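Local coordinates for alpha-glucosidase YIHQ (Escherichia coli, PDB 5AEG), which hydrolyses sulfoquinovosyl diacylglycerides, and simple sulfoquinovosides as well, releasing sulfoquinovose for use as a source of carbon and sulfur, at residues 59-64 / 115-119; 65-70 / 83-89; 354-358 / 413-417; 383-387 / 432-436; 518-522 / 551-555. The contacts are given in a common frame with arbitrary orientation. Residues are numbered along the deposited sequence.

In the fold
Starting from the N terminus, contact 1 (59-64 / 115-119) opens first, across the large antiparallel sheet of the N-terminal galactose mutarotase-like domain. Contact 2 (65-70 / 83-89) falls within its span and closes before it: it continues along strand 56-74 directly after 59-64 and pairs it with strand 79-85. The chain then enters the TIM barrel. Contact 3 (354-358 / 413-417) and contact 4 (383-387 / 432-436) cross, their segments alternating in sequence; contact 3 joins two loops, contact 4 two helices, and their centres lie about 17 Å apart. Contact 5 (518-522 / 551-555) closes last, between two later barrel helices, about 65 Å from contact 2 between centres.

Contact 1: 59-64 / 115-119; sequences DKLQEK and NRIWL
Two strands of the antiparallel sheet in the galactose mutarotase-like domain meet here mainly through side chains, with no backbone hydrogen bond between them. Strand 39-49 runs between them, so the axes of 59-64 and 116-119 stay 8.4 Å apart, N-to-C directions at 47°; the nearest CA atoms, of K64 and R116, are 7.7 Å apart. A classic bulge at Q62 and E63, facing S43, lies within the first strand; a second, N115 and R116 facing G42, opens the other. The polar core is a two-pronged salt bridge: R116 NH2 donates to D59 OD1 and R116 NE to D59 OD2, each at 2.8 Å. R116 NH1 turns back to N115 O, also at 2.8 Å, so all three guanidinium nitrogens have an acceptor. Q62 NE2 is satisfied by S43 OG, N115 OD1 by G44 N. At the indole edge of W118 (chi1 m), L61 CD1 is 3.7 Å from W118 CH2. Extended K64, all t, has cation-pi contacts with W40 and W118, its NZ 4.1 Å from the five-membered-ring centroid of W118.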
# COMPACT_ATOMS: atom_id res chain seq x y z
N ASP A 59 3.64 -23.65 7.16
CA ASP A 59 2.81 -24.86 6.99
C ASP A 59 3.25 -26.05 7.88
O ASP A 59 4.44 -26.21 8.13
CB ASP A 59 2.87 -25.31 5.54
CG ASP A 59 1.62 -26.04 5.11
OD1 ASP A 59 0.69 -26.28 5.94
OD2 ASP A 59 1.59 -26.31 3.90
N LYS A 60 2.31 -26.86 8.36
CA LYS A 60 2.57 -28.25 8.69
C LYS A 60 2.11 -29.08 7.47
O LYS A 60 0.97 -29.45 7.42
CB LYS A 60 1.79 -28.72 9.91
CG LYS A 60 1.89 -27.82 11.12
CD LYS A 60 1.06 -28.36 12.28
CE LYS A 60 1.84 -29.39 13.09
NZ LYS A 60 2.82 -28.70 13.99
N LEU A 61 3.01 -29.29 6.52
CA LEU A 61 2.66 -29.94 5.27
C LEU A 61 2.31 -31.43 5.50
O LEU A 61 3.08 -32.15 6.10
CB LEU A 61 3.82 -29.87 4.32
CG LEU A 61 3.49 -30.46 2.93
CD1 LEU A 61 2.36 -29.78 2.18
CD2 LEU A 61 4.74 -30.50 2.15
N GLN A 62 1.15 -31.87 5.06
CA GLN A 62 0.76 -33.29 5.20
C GLN A 62 1.09 -34.05 3.91
O GLN A 62 1.81 -35.04 3.95
CB GLN A 62 -0.67 -33.41 5.57
CG GLN A 62 -0.96 -32.87 6.97
CD GLN A 62 -2.47 -32.70 7.29
OE1 GLN A 62 -2.81 -32.65 8.46
NE2 GLN A 62 -3.37 -32.61 6.26
N GLU A 63 0.60 -33.52 2.78
CA GLU A 63 0.91 -34.08 1.49
C GLU A 63 1.15 -33.06 0.39
O GLU A 63 0.54 -32.00 0.38
CB GLU A 63 -0.25 -35.01 1.06
CG GLU A 63 -0.32 -36.31 1.91
CD GLU A 63 -1.35 -37.31 1.32
OE1 GLU A 63 -2.53 -37.05 1.43
OE2 GLU A 63 -0.94 -38.31 0.72
N LYS A 64 1.97 -33.47 -0.57
CA LYS A 64 2.16 -32.69 -1.77
C LYS A 64 2.36 -33.74 -2.92
O LYS A 64 3.35 -34.49 -2.91
CB LYS A 64 3.42 -31.78 -1.61
CG LYS A 64 3.75 -31.04 -2.85
CD LYS A 64 5.01 -30.24 -2.72
CE LYS A 64 4.97 -29.13 -3.76
NZ LYS A 64 6.31 -28.65 -4.06
N ASN A 115 -6.43 -29.09 0.66
CA ASN A 115 -6.38 -27.61 0.80
C ASN A 115 -5.04 -26.93 0.47
O ASN A 115 -4.71 -25.87 1.04
CB ASN A 115 -6.82 -27.25 2.20
CG ASN A 115 -5.83 -27.67 3.26
OD1 ASN A 115 -4.92 -28.51 3.07
ND2 ASN A 115 -5.94 -27.01 4.40
N ARG A 116 -4.27 -27.56 -0.39
CA ARG A 116 -3.02 -27.03 -0.94
C ARG A 116 -3.00 -27.19 -2.48
O ARG A 116 -3.46 -28.23 -3.02
CB ARG A 116 -1.79 -27.71 -0.38
CG ARG A 116 -1.63 -27.59 1.14
CD ARG A 116 -1.14 -26.19 1.53
NE ARG A 116 -1.07 -25.95 2.99
CZ ARG A 116 -2.07 -25.50 3.77
NH1 ARG A 116 -3.28 -25.27 3.34
NH2 ARG A 116 -1.83 -25.35 5.06
N ILE A 117 -2.57 -26.13 -3.16
CA ILE A 117 -2.39 -26.17 -4.58
C ILE A 117 -1.00 -25.55 -4.83
O ILE A 117 -0.61 -24.51 -4.22
CB ILE A 117 -3.48 -25.38 -5.36
CG1 ILE A 117 -4.85 -26.02 -5.35
CG2 ILE A 117 -2.95 -25.01 -6.77
CD1 ILE A 117 -6.02 -25.01 -5.57
N TRP A 118 -0.24 -26.14 -5.74
CA TRP A 118 0.96 -25.49 -6.32
C TRP A 118 0.81 -25.51 -7.82
O TRP A 118 0.65 -26.61 -8.40
CB TRP A 118 2.23 -26.20 -5.96
CG TRP A 118 2.57 -26.34 -4.52
CD1 TRP A 118 3.58 -25.62 -3.84
CD2 TRP A 118 1.99 -27.22 -3.53
NE1 TRP A 118 3.61 -26.01 -2.53
CE2 TRP A 118 2.68 -27.00 -2.31
CE3 TRP A 118 1.00 -28.20 -3.57
CZ2 TRP A 118 2.42 -27.72 -1.16
CZ3 TRP A 118 0.72 -28.88 -2.43
CH2 TRP A 118 1.43 -28.65 -1.23
N LEU A 119 0.83 -24.34 -8.48
CA LEU A 119 0.69 -24.25 -9.90
C LEU A 119 1.86 -23.52 -10.47
O LEU A 119 2.18 -22.43 -9.98
CB LEU A 119 -0.59 -23.51 -10.21
CG LEU A 119 -0.85 -23.18 -11.69
CD1 LEU A 119 -1.26 -24.43 -12.50
CD2 LEU A 119 -1.97 -22.15 -11.81

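Contact 2: 65-70 / 83-89; sequences IALTDA and FSRGSDI
I65 begins the segment in extended conformation, its CB toward 83-89: CG2 packs 4.0 Å from R85 CG, and CD1 lies 4.2 Å from I89 CD1. At A66 the carbonyl oxygen takes a hydrogen bond from R85 NH1 (2.8 Å). L67 (chi1 m, chi2 t) fills the space between the two segments. Its CD1 reaches F83 CB at 3.7 Å and its CD2 reaches I89 CG2 at 3.9 Å, while L67 CA makes a CA-H...O contact with S84 O at 3.6 Å. T68 then turns out of extended geometry (phi/psi -76/-26), so the strand is interrupted; its CG2 lies over one face of the R85 guanidinium and its OG1 donates to D69 OD1 at 3.1 Å.

From D69 the regular pairing of the beta hairpin formed by strands 56-74 and 79-85 takes over. D69 and S84 are an antiparallel hydrogen-bonded pair, with D69 N to S84 O at 3.1 Å and S84 N to D69 O at 2.9 Å. The carboxylate of D69 also forms a salt bridge with K34 through OD1, while OD2 accepts from a water (2.7 Å) that in turn accepts from G86 N (2.8 Å). G86 has positive phi in the turn from R85 to I89, which R85 N closes by donating to I89 O at 2.9 Å. A70 and F83 follow as a non-hydrogen-bonded pair, CA atoms 4.5 Å apart, and A70 CB rests 4.2 Å from F83 CD1.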
# COMPACT_ATOMS: atom_id res chain seq x y z
N ILE A 65 1.45 -33.75 -3.86
CA ILE A 65 1.39 -34.83 -4.88
C ILE A 65 1.27 -34.23 -6.26
O ILE A 65 0.39 -33.40 -6.49
CB ILE A 65 0.12 -35.70 -4.68
CG1 ILE A 65 0.08 -36.22 -3.27
CG2 ILE A 65 0.15 -36.87 -5.65
CD1 ILE A 65 -1.29 -36.59 -2.78
N ALA A 66 2.13 -34.66 -7.16
CA ALA A 66 2.20 -34.18 -8.51
C ALA A 66 1.13 -34.87 -9.31
O ALA A 66 1.03 -36.12 -9.25
CB ALA A 66 3.59 -34.50 -9.09
N LEU A 67 0.27 -34.08 -9.95
CA LEU A 67 -0.79 -34.58 -10.81
C LEU A 67 -0.22 -34.68 -12.22
O LEU A 67 -0.38 -33.81 -13.06
CB LEU A 67 -2.07 -33.78 -10.71
CG LEU A 67 -2.61 -33.58 -9.33
CD1 LEU A 67 -3.98 -32.92 -9.45
CD2 LEU A 67 -2.76 -34.87 -8.54
N THR A 68 0.43 -35.82 -12.44
CA THR A 68 1.18 -36.05 -13.65
C THR A 68 0.27 -36.36 -14.87
O THR A 68 0.64 -36.08 -16.04
CB THR A 68 2.12 -37.20 -13.45
OG1 THR A 68 1.36 -38.34 -13.02
CG2 THR A 68 3.22 -36.88 -12.41
N ASP A 69 -0.92 -36.89 -14.62
CA ASP A 69 -1.78 -37.34 -15.73
C ASP A 69 -2.82 -36.32 -16.05
O ASP A 69 -3.44 -35.71 -15.16
CB ASP A 69 -2.53 -38.64 -15.35
CG ASP A 69 -1.62 -39.74 -14.88
OD1 ASP A 69 -0.40 -39.69 -15.18
OD2 ASP A 69 -2.09 -40.64 -14.14
N ALA A 70 -3.06 -36.09 -17.35
CA ALA A 70 -4.07 -35.15 -17.77
C ALA A 70 -4.91 -35.70 -18.94
O ALA A 70 -4.34 -36.19 -19.89
CB ALA A 70 -3.43 -33.86 -18.21
N PHE A 83 -6.92 -33.36 -14.24
CA PHE A 83 -5.59 -33.82 -13.77
C PHE A 83 -5.78 -34.92 -12.72
O PHE A 83 -6.69 -34.86 -11.91
CB PHE A 83 -4.79 -32.66 -13.07
CG PHE A 83 -4.30 -31.61 -13.99
CD1 PHE A 83 -3.11 -31.72 -14.61
CD2 PHE A 83 -5.04 -30.47 -14.19
CE1 PHE A 83 -2.62 -30.74 -15.44
CE2 PHE A 83 -4.56 -29.46 -14.99
CZ PHE A 83 -3.39 -29.59 -15.63
N SER A 84 -4.85 -35.86 -12.68
CA SER A 84 -5.01 -36.88 -11.76
C SER A 84 -3.69 -37.55 -11.49
O SER A 84 -2.65 -37.33 -12.14
CB SER A 84 -6.10 -37.90 -12.25
OG SER A 84 -5.52 -38.58 -13.34
N ARG A 85 -3.70 -38.34 -10.43
CA ARG A 85 -2.56 -39.22 -10.10
C ARG A 85 -3.15 -40.56 -9.54
O ARG A 85 -4.00 -40.56 -8.67
CB ARG A 85 -1.70 -38.60 -9.02
CG ARG A 85 -0.47 -39.41 -8.69
CD ARG A 85 0.45 -39.39 -9.85
NE ARG A 85 1.68 -40.08 -9.48
CZ ARG A 85 2.73 -39.52 -8.87
NH1 ARG A 85 2.74 -38.20 -8.53
NH2 ARG A 85 3.77 -40.29 -8.59
N GLY A 86 -2.77 -41.67 -10.15
CA GLY A 86 -3.38 -42.99 -9.75
C GLY A 86 -4.84 -43.01 -10.00
O GLY A 86 -5.32 -42.43 -11.00
N SER A 87 -5.61 -43.65 -9.12
CA SER A 87 -7.04 -43.79 -9.26
C SER A 87 -7.89 -42.87 -8.45
O SER A 87 -9.07 -42.77 -8.74
CB SER A 87 -7.49 -45.23 -8.86
OG SER A 87 -7.29 -45.41 -7.47
N ASP A 88 -7.29 -42.21 -7.46
CA ASP A 88 -8.01 -41.65 -6.29
C ASP A 88 -7.78 -40.11 -6.08
O ASP A 88 -8.41 -39.55 -5.21
CB ASP A 88 -7.56 -42.38 -4.97
CG ASP A 88 -5.97 -42.37 -4.77
OD1 ASP A 88 -5.27 -42.02 -5.76
OD2 ASP A 88 -5.38 -42.74 -3.71
N ILE A 89 -6.86 -39.46 -6.80
CA ILE A 89 -6.49 -38.04 -6.51
C ILE A 89 -6.65 -37.29 -7.81
O ILE A 89 -6.05 -37.69 -8.82
CB ILE A 89 -5.01 -37.96 -6.02
CG1 ILE A 89 -4.78 -38.98 -4.92
CG2 ILE A 89 -4.64 -36.54 -5.53
CD1 ILE A 89 -3.35 -39.52 -4.91
O HOH W 1 -0.90 -42.17 -12.19

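Contact 3: 354-358 / 413-417; sequences LAKDA and DTYLH
A single antiparallel beta bridge joins two irregular loops of the TIM-barrel domain. Segment 354-358 follows helix 343-351; segment 413-417 leads from strand 401-404 toward helix 422-444. The end-to-end directions of the touching parts are 129° apart, and three CA pairs set the register: A355 with L416 at 5.5 Å, K356 with Y415 at 5.0 Å, and D357 with T414 at 5.2 Å.

Backbone hydrogen bonds hold the centre. K356 and Y415 form a hydrogen-bonded pair, K356 N donating to Y415 O at 3.0 Å and Y415 N to K356 O at 2.8 Å. The same K356 O receives a CA-H...O contact from T414 CA at 3.3 Å.

The polar ends of the side chains go to partners beyond the bridge: K356 NZ to D362 in a salt bridge, D413 OD1 to Y363, T414 OG1 to P411 O, and D357 OD1 to S359.

Apolar contacts flank the bridge. A355 points its CB toward 413-417, with T414 CG2 at 4.0 Å and L416 CD2 at 4.2 Å; L416 continues onto M425 and W429 of helix 422-444. Y415 (chi1 m) brings its ring against D357 and A358, with CE1 3.7 Å from A358 CB.

Past the direct bonds a water takes over, accepting from A358 N at 2.8 Å and donating to D413 O at 2.7 Å.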
# COMPACT_ATOMS: atom_id res chain seq x y z
N LEU A 354 -19.44 -7.20 17.39
CA LEU A 354 -18.06 -7.65 17.53
C LEU A 354 -17.84 -9.05 17.01
O LEU A 354 -18.77 -9.86 16.97
CB LEU A 354 -17.60 -7.54 18.97
CG LEU A 354 -17.69 -6.14 19.60
CD1 LEU A 354 -17.28 -6.15 21.06
CD2 LEU A 354 -16.78 -5.15 18.87
N ALA A 355 -16.63 -9.31 16.50
CA ALA A 355 -16.20 -10.65 16.21
C ALA A 355 -16.20 -11.44 17.48
O ALA A 355 -15.97 -10.89 18.56
CB ALA A 355 -14.78 -10.65 15.65
N LYS A 356 -16.32 -12.75 17.36
CA LYS A 356 -16.21 -13.64 18.54
C LYS A 356 -15.01 -14.51 18.61
O LYS A 356 -14.25 -14.67 17.64
CB LYS A 356 -17.46 -14.51 18.57
CG LYS A 356 -18.63 -13.71 19.18
CD LYS A 356 -19.85 -13.70 18.31
CE LYS A 356 -21.07 -13.17 19.10
NZ LYS A 356 -20.81 -12.19 20.20
N ASP A 357 -14.79 -15.06 19.80
CA ASP A 357 -13.75 -16.03 20.05
C ASP A 357 -14.34 -17.45 20.05
O ASP A 357 -15.52 -17.61 19.77
CB ASP A 357 -12.90 -15.68 21.28
CG ASP A 357 -13.63 -15.81 22.63
OD1 ASP A 357 -14.73 -16.37 22.73
OD2 ASP A 357 -12.97 -15.35 23.59
N ALA A 358 -13.49 -18.46 20.19
CA ALA A 358 -13.94 -19.87 19.99
C ALA A 358 -15.03 -20.22 21.02
O ALA A 358 -16.06 -20.81 20.68
CB ALA A 358 -12.77 -20.83 20.09
N ASP A 413 -7.92 -16.37 14.90
CA ASP A 413 -8.83 -17.16 15.80
C ASP A 413 -10.08 -16.36 16.17
O ASP A 413 -10.70 -16.65 17.19
CB ASP A 413 -8.05 -17.66 17.02
CG ASP A 413 -7.51 -16.59 17.86
OD1 ASP A 413 -7.63 -15.42 17.48
OD2 ASP A 413 -6.91 -16.89 18.90
N THR A 414 -10.48 -15.39 15.32
CA THR A 414 -11.81 -14.82 15.40
C THR A 414 -12.79 -15.70 14.64
O THR A 414 -12.39 -16.47 13.75
CB THR A 414 -11.91 -13.42 14.75
OG1 THR A 414 -11.35 -13.49 13.42
CG2 THR A 414 -11.16 -12.41 15.61
N TYR A 415 -14.08 -15.54 15.00
CA TYR A 415 -15.21 -16.19 14.39
C TYR A 415 -16.11 -15.07 13.96
O TYR A 415 -16.48 -14.21 14.76
CB TYR A 415 -15.91 -17.14 15.40
CG TYR A 415 -15.02 -18.29 15.67
CD1 TYR A 415 -14.00 -18.17 16.56
CD2 TYR A 415 -15.12 -19.47 14.92
CE1 TYR A 415 -13.09 -19.19 16.74
CE2 TYR A 415 -14.24 -20.51 15.12
CZ TYR A 415 -13.22 -20.35 16.02
OH TYR A 415 -12.32 -21.33 16.28
N LEU A 416 -16.42 -15.11 12.66
CA LEU A 416 -17.06 -14.04 11.97
C LEU A 416 -18.48 -14.37 11.61
O LEU A 416 -18.81 -15.53 11.35
CB LEU A 416 -16.30 -13.75 10.66
CG LEU A 416 -14.87 -13.37 11.05
CD1 LEU A 416 -13.91 -13.61 9.96
CD2 LEU A 416 -14.84 -11.96 11.64
N HIS A 417 -19.28 -13.31 11.52
CA HIS A 417 -20.70 -13.38 11.23
C HIS A 417 -21.04 -14.06 9.92
O HIS A 417 -22.05 -14.74 9.85
CB HIS A 417 -21.30 -12.02 11.22
CG HIS A 417 -22.79 -11.99 11.17
ND1 HIS A 417 -23.49 -11.95 9.99
CD2 HIS A 417 -23.71 -11.97 12.16
CE1 HIS A 417 -24.79 -11.94 10.24
NE2 HIS A 417 -24.94 -11.94 11.55
O HOH W 2 -10.83 -17.80 19.65

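Contact 4: 383-387 / 432-436; sequences YAWFK and LWAKC
Two helices of the TIM barrel, 380-395 and 422-444, cross here, their local axes 10.6 Å apart at closest approach and their N-to-C directions at 51° (signed crossing -51°). The nearest CA pair, K387 and C436 at 5.7 Å, marks where the backbones converge; the wider gap beside it takes the aromatic side chains.

The main bump is Y383 (chi1 t), whose ring reaches across to the surface between L432, K435 and C436. Its CE2 lies 4.4 Å from L432 CD1 and 3.7 Å from C436 CB, and its OH comes 3.2 Å from K435 CG. That hydroxyl is hydrogen-bonded to E439, about one turn beyond K435 in helix 422-444. C436 (chi1 t) fills the hollow bordered by Y383, F386 and K387, with SG over one face of the Y383 ring, 4.5 Å from its centroid, and 3.9 Å from K387 CB. K387 runs its aliphatic part past C436, CD 3.6 Å from C436 O, and its NZ forms a salt bridge with E443.

F386 points toward 432-436 and meets the six-membered ring of W433, centroids 5.7 Å apart and planes at an oblique 40°. W433 carries the packing toward the catalytic centre: its NE1 is hydrogen-bonded to the backbone oxygen of the nucleophile D405, and their side chains are about 6 Å apart. At the tightest point between the two rings, F386 CE2 is 3.5 Å from W433 CZ3.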
# COMPACT_ATOMS: atom_id res chain seq x y z
N TYR A 383 -21.39 -3.28 10.07
CA TYR A 383 -20.82 -2.50 8.96
C TYR A 383 -21.54 -1.21 8.77
O TYR A 383 -20.90 -0.14 8.77
CB TYR A 383 -20.81 -3.33 7.68
CG TYR A 383 -20.24 -2.65 6.48
CD1 TYR A 383 -21.02 -1.81 5.70
CD2 TYR A 383 -18.92 -2.84 6.11
CE1 TYR A 383 -20.53 -1.19 4.57
CE2 TYR A 383 -18.39 -2.21 4.98
CZ TYR A 383 -19.17 -1.38 4.21
OH TYR A 383 -18.64 -0.76 3.10
N ALA A 384 -22.89 -1.29 8.67
CA ALA A 384 -23.78 -0.11 8.61
C ALA A 384 -23.60 0.83 9.77
O ALA A 384 -23.54 2.06 9.58
CB ALA A 384 -25.27 -0.52 8.53
N TRP A 385 -23.53 0.24 10.95
CA TRP A 385 -23.35 0.98 12.21
C TRP A 385 -22.04 1.76 12.22
O TRP A 385 -22.00 2.88 12.62
CB TRP A 385 -23.33 -0.00 13.39
CG TRP A 385 -22.86 0.53 14.75
CD1 TRP A 385 -23.51 1.39 15.60
CD2 TRP A 385 -21.62 0.24 15.38
NE1 TRP A 385 -22.76 1.63 16.72
CE2 TRP A 385 -21.59 0.94 16.61
CE3 TRP A 385 -20.54 -0.58 15.06
CZ2 TRP A 385 -20.53 0.84 17.48
CZ3 TRP A 385 -19.49 -0.67 15.92
CH2 TRP A 385 -19.49 0.04 17.12
N PHE A 386 -20.95 1.08 11.87
CA PHE A 386 -19.64 1.71 11.92
C PHE A 386 -19.51 2.76 10.83
O PHE A 386 -18.93 3.81 11.05
CB PHE A 386 -18.54 0.64 11.83
CG PHE A 386 -17.29 1.03 12.53
CD1 PHE A 386 -17.31 1.42 13.85
CD2 PHE A 386 -16.07 1.03 11.88
CE1 PHE A 386 -16.15 1.71 14.53
CE2 PHE A 386 -14.92 1.41 12.54
CZ PHE A 386 -14.92 1.72 13.86
N LYS A 387 -20.08 2.53 9.66
CA LYS A 387 -20.19 3.58 8.68
C LYS A 387 -20.94 4.83 9.22
O LYS A 387 -20.59 5.96 8.93
CB LYS A 387 -20.79 2.99 7.42
CG LYS A 387 -21.13 4.03 6.35
CD LYS A 387 -21.04 3.42 4.96
CE LYS A 387 -21.81 2.12 4.70
NZ LYS A 387 -23.26 2.34 4.84
N LEU A 432 -12.27 -4.38 2.88
CA LEU A 432 -13.60 -4.32 3.52
C LEU A 432 -13.67 -3.04 4.37
O LEU A 432 -14.63 -2.24 4.28
CB LEU A 432 -13.79 -5.54 4.39
CG LEU A 432 -15.17 -5.88 4.91
CD1 LEU A 432 -16.23 -5.82 3.80
CD2 LEU A 432 -15.07 -7.30 5.52
N TRP A 433 -12.62 -2.80 5.14
CA TRP A 433 -12.46 -1.54 5.91
C TRP A 433 -12.41 -0.32 5.03
O TRP A 433 -13.09 0.67 5.29
CB TRP A 433 -11.26 -1.74 6.87
CG TRP A 433 -10.78 -0.56 7.63
CD1 TRP A 433 -9.49 -0.23 7.84
CD2 TRP A 433 -11.57 0.36 8.40
NE1 TRP A 433 -9.41 0.84 8.70
CE2 TRP A 433 -10.67 1.28 8.99
CE3 TRP A 433 -12.94 0.56 8.57
CZ2 TRP A 433 -11.10 2.36 9.77
CZ3 TRP A 433 -13.38 1.61 9.37
CH2 TRP A 433 -12.43 2.51 9.97
N ALA A 434 -11.68 -0.40 3.91
CA ALA A 434 -11.63 0.66 2.97
C ALA A 434 -13.06 0.97 2.39
O ALA A 434 -13.46 2.14 2.26
CB ALA A 434 -10.65 0.35 1.82
N LYS A 435 -13.81 -0.07 2.09
CA LYS A 435 -15.15 0.12 1.50
C LYS A 435 -16.04 0.89 2.49
O LYS A 435 -16.83 1.73 2.07
CB LYS A 435 -15.78 -1.24 1.17
CG LYS A 435 -17.04 -1.17 0.32
CD LYS A 435 -17.62 -2.57 0.07
CE LYS A 435 -18.52 -2.51 -1.17
NZ LYS A 435 -19.67 -3.38 -1.02
N CYS A 436 -15.88 0.60 3.79
CA CYS A 436 -16.69 1.25 4.84
C CYS A 436 -16.46 2.74 4.82
O CYS A 436 -17.42 3.59 4.83
CB CYS A 436 -16.34 0.64 6.19
SG CYS A 436 -17.38 1.16 7.59

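Contact 5: 518-522 / 551-555; sequences KELLL and DAETI
D551 is the N-cap of helix 552-567. With chi1 p, its OD1 accepts from T554 N at 2.9 Å and from T554 OG1 at 2.8 Å, while OD2 takes a salt bridge from K518 NZ, also at 2.9 Å. One carboxylate thus caps its own helix and holds helix 518-528. E553, in the first turn, has an extended side chain (chi1 and chi2 t) aimed at the same lysine: E553 OE1 lies a very short 2.5 Å from K518 NZ, completing a salt-bridge network of two acids on one ammonium. K518 reaches them fully extended, all four chi angles t. T554 (chi1 m) fills the space between the two helices, its CG2 3.9 Å from both L521 CD2 and L522 CD2; the nearest CA atoms, of T554 and L522, are 7.1 Å apart. The OG1 of T554 is also hydrogen-bonded to W546 NE1, and W546 touches K518 and D551 as well. These two TIM-barrel helices thus meet at their N-terminal turns, with I555 of the second facing away onto helix 265-277.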
# COMPACT_ATOMS: atom_id res chain seq x y z
N LYS A 518 17.13 16.49 12.35
CA LYS A 518 16.77 17.56 11.45
C LYS A 518 17.10 17.22 10.01
O LYS A 518 16.27 17.48 9.13
CB LYS A 518 17.54 18.82 11.83
CG LYS A 518 17.27 20.05 10.98
CD LYS A 518 17.91 21.25 11.71
CE LYS A 518 18.13 22.42 10.76
NZ LYS A 518 18.82 23.56 11.54
N GLU A 519 18.28 16.69 9.76
CA GLU A 519 18.68 16.36 8.41
C GLU A 519 17.69 15.37 7.77
O GLU A 519 17.30 15.56 6.62
CB GLU A 519 20.08 15.78 8.38
CG GLU A 519 20.62 15.49 7.00
CD GLU A 519 21.86 14.68 6.98
OE1 GLU A 519 22.41 14.46 8.03
OE2 GLU A 519 22.35 14.29 5.89
N LEU A 520 17.28 14.33 8.51
CA LEU A 520 16.26 13.35 7.97
C LEU A 520 14.93 14.03 7.67
O LEU A 520 14.36 13.82 6.60
CB LEU A 520 16.13 12.14 8.90
CG LEU A 520 15.18 11.05 8.37
CD1 LEU A 520 15.75 10.50 7.06
CD2 LEU A 520 15.09 9.93 9.44
N LEU A 521 14.43 14.88 8.58
CA LEU A 521 13.22 15.57 8.34
C LEU A 521 13.29 16.40 7.05
O LEU A 521 12.36 16.40 6.28
CB LEU A 521 12.86 16.52 9.51
CG LEU A 521 11.51 17.18 9.45
CD1 LEU A 521 10.36 16.13 9.54
CD2 LEU A 521 11.32 18.16 10.61
N LEU A 522 14.35 17.16 6.87
CA LEU A 522 14.49 18.06 5.73
C LEU A 522 14.67 17.32 4.42
O LEU A 522 14.04 17.68 3.43
CB LEU A 522 15.64 19.07 5.95
CG LEU A 522 15.50 19.94 7.22
CD1 LEU A 522 16.44 21.12 7.14
CD2 LEU A 522 14.14 20.44 7.53
N ASP A 551 13.17 24.75 14.58
CA ASP A 551 14.01 26.00 14.54
C ASP A 551 13.66 26.75 13.26
O ASP A 551 12.85 26.25 12.38
CB ASP A 551 15.55 25.73 14.77
CG ASP A 551 16.25 24.99 13.61
OD1 ASP A 551 15.66 24.80 12.50
OD2 ASP A 551 17.43 24.61 13.80
N ALA A 552 14.25 27.93 13.12
CA ALA A 552 13.90 28.78 11.98
C ALA A 552 14.32 28.17 10.66
O ALA A 552 13.56 28.28 9.65
CB ALA A 552 14.54 30.20 12.13
N GLU A 553 15.47 27.52 10.64
CA GLU A 553 15.95 26.91 9.41
C GLU A 553 14.97 25.79 8.94
O GLU A 553 14.66 25.69 7.75
CB GLU A 553 17.32 26.33 9.61
CG GLU A 553 17.91 25.68 8.37
CD GLU A 553 19.27 25.00 8.59
OE1 GLU A 553 19.78 24.97 9.74
OE2 GLU A 553 19.82 24.52 7.57
N THR A 554 14.45 25.02 9.89
CA THR A 554 13.47 23.98 9.56
C THR A 554 12.22 24.59 9.01
O THR A 554 11.71 24.13 8.00
CB THR A 554 13.15 23.14 10.83
OG1 THR A 554 14.36 22.61 11.34
CG2 THR A 554 12.12 22.02 10.51
N ILE A 555 11.69 25.63 9.68
CA ILE A 555 10.46 26.27 9.25
C ILE A 555 10.65 26.89 7.84
O ILE A 555 9.78 26.75 6.96
CB ILE A 555 9.97 27.36 10.29
CG1 ILE A 555 9.50 26.66 11.60
CG2 ILE A 555 8.81 28.13 9.73
CD1 ILE A 555 9.42 27.58 12.81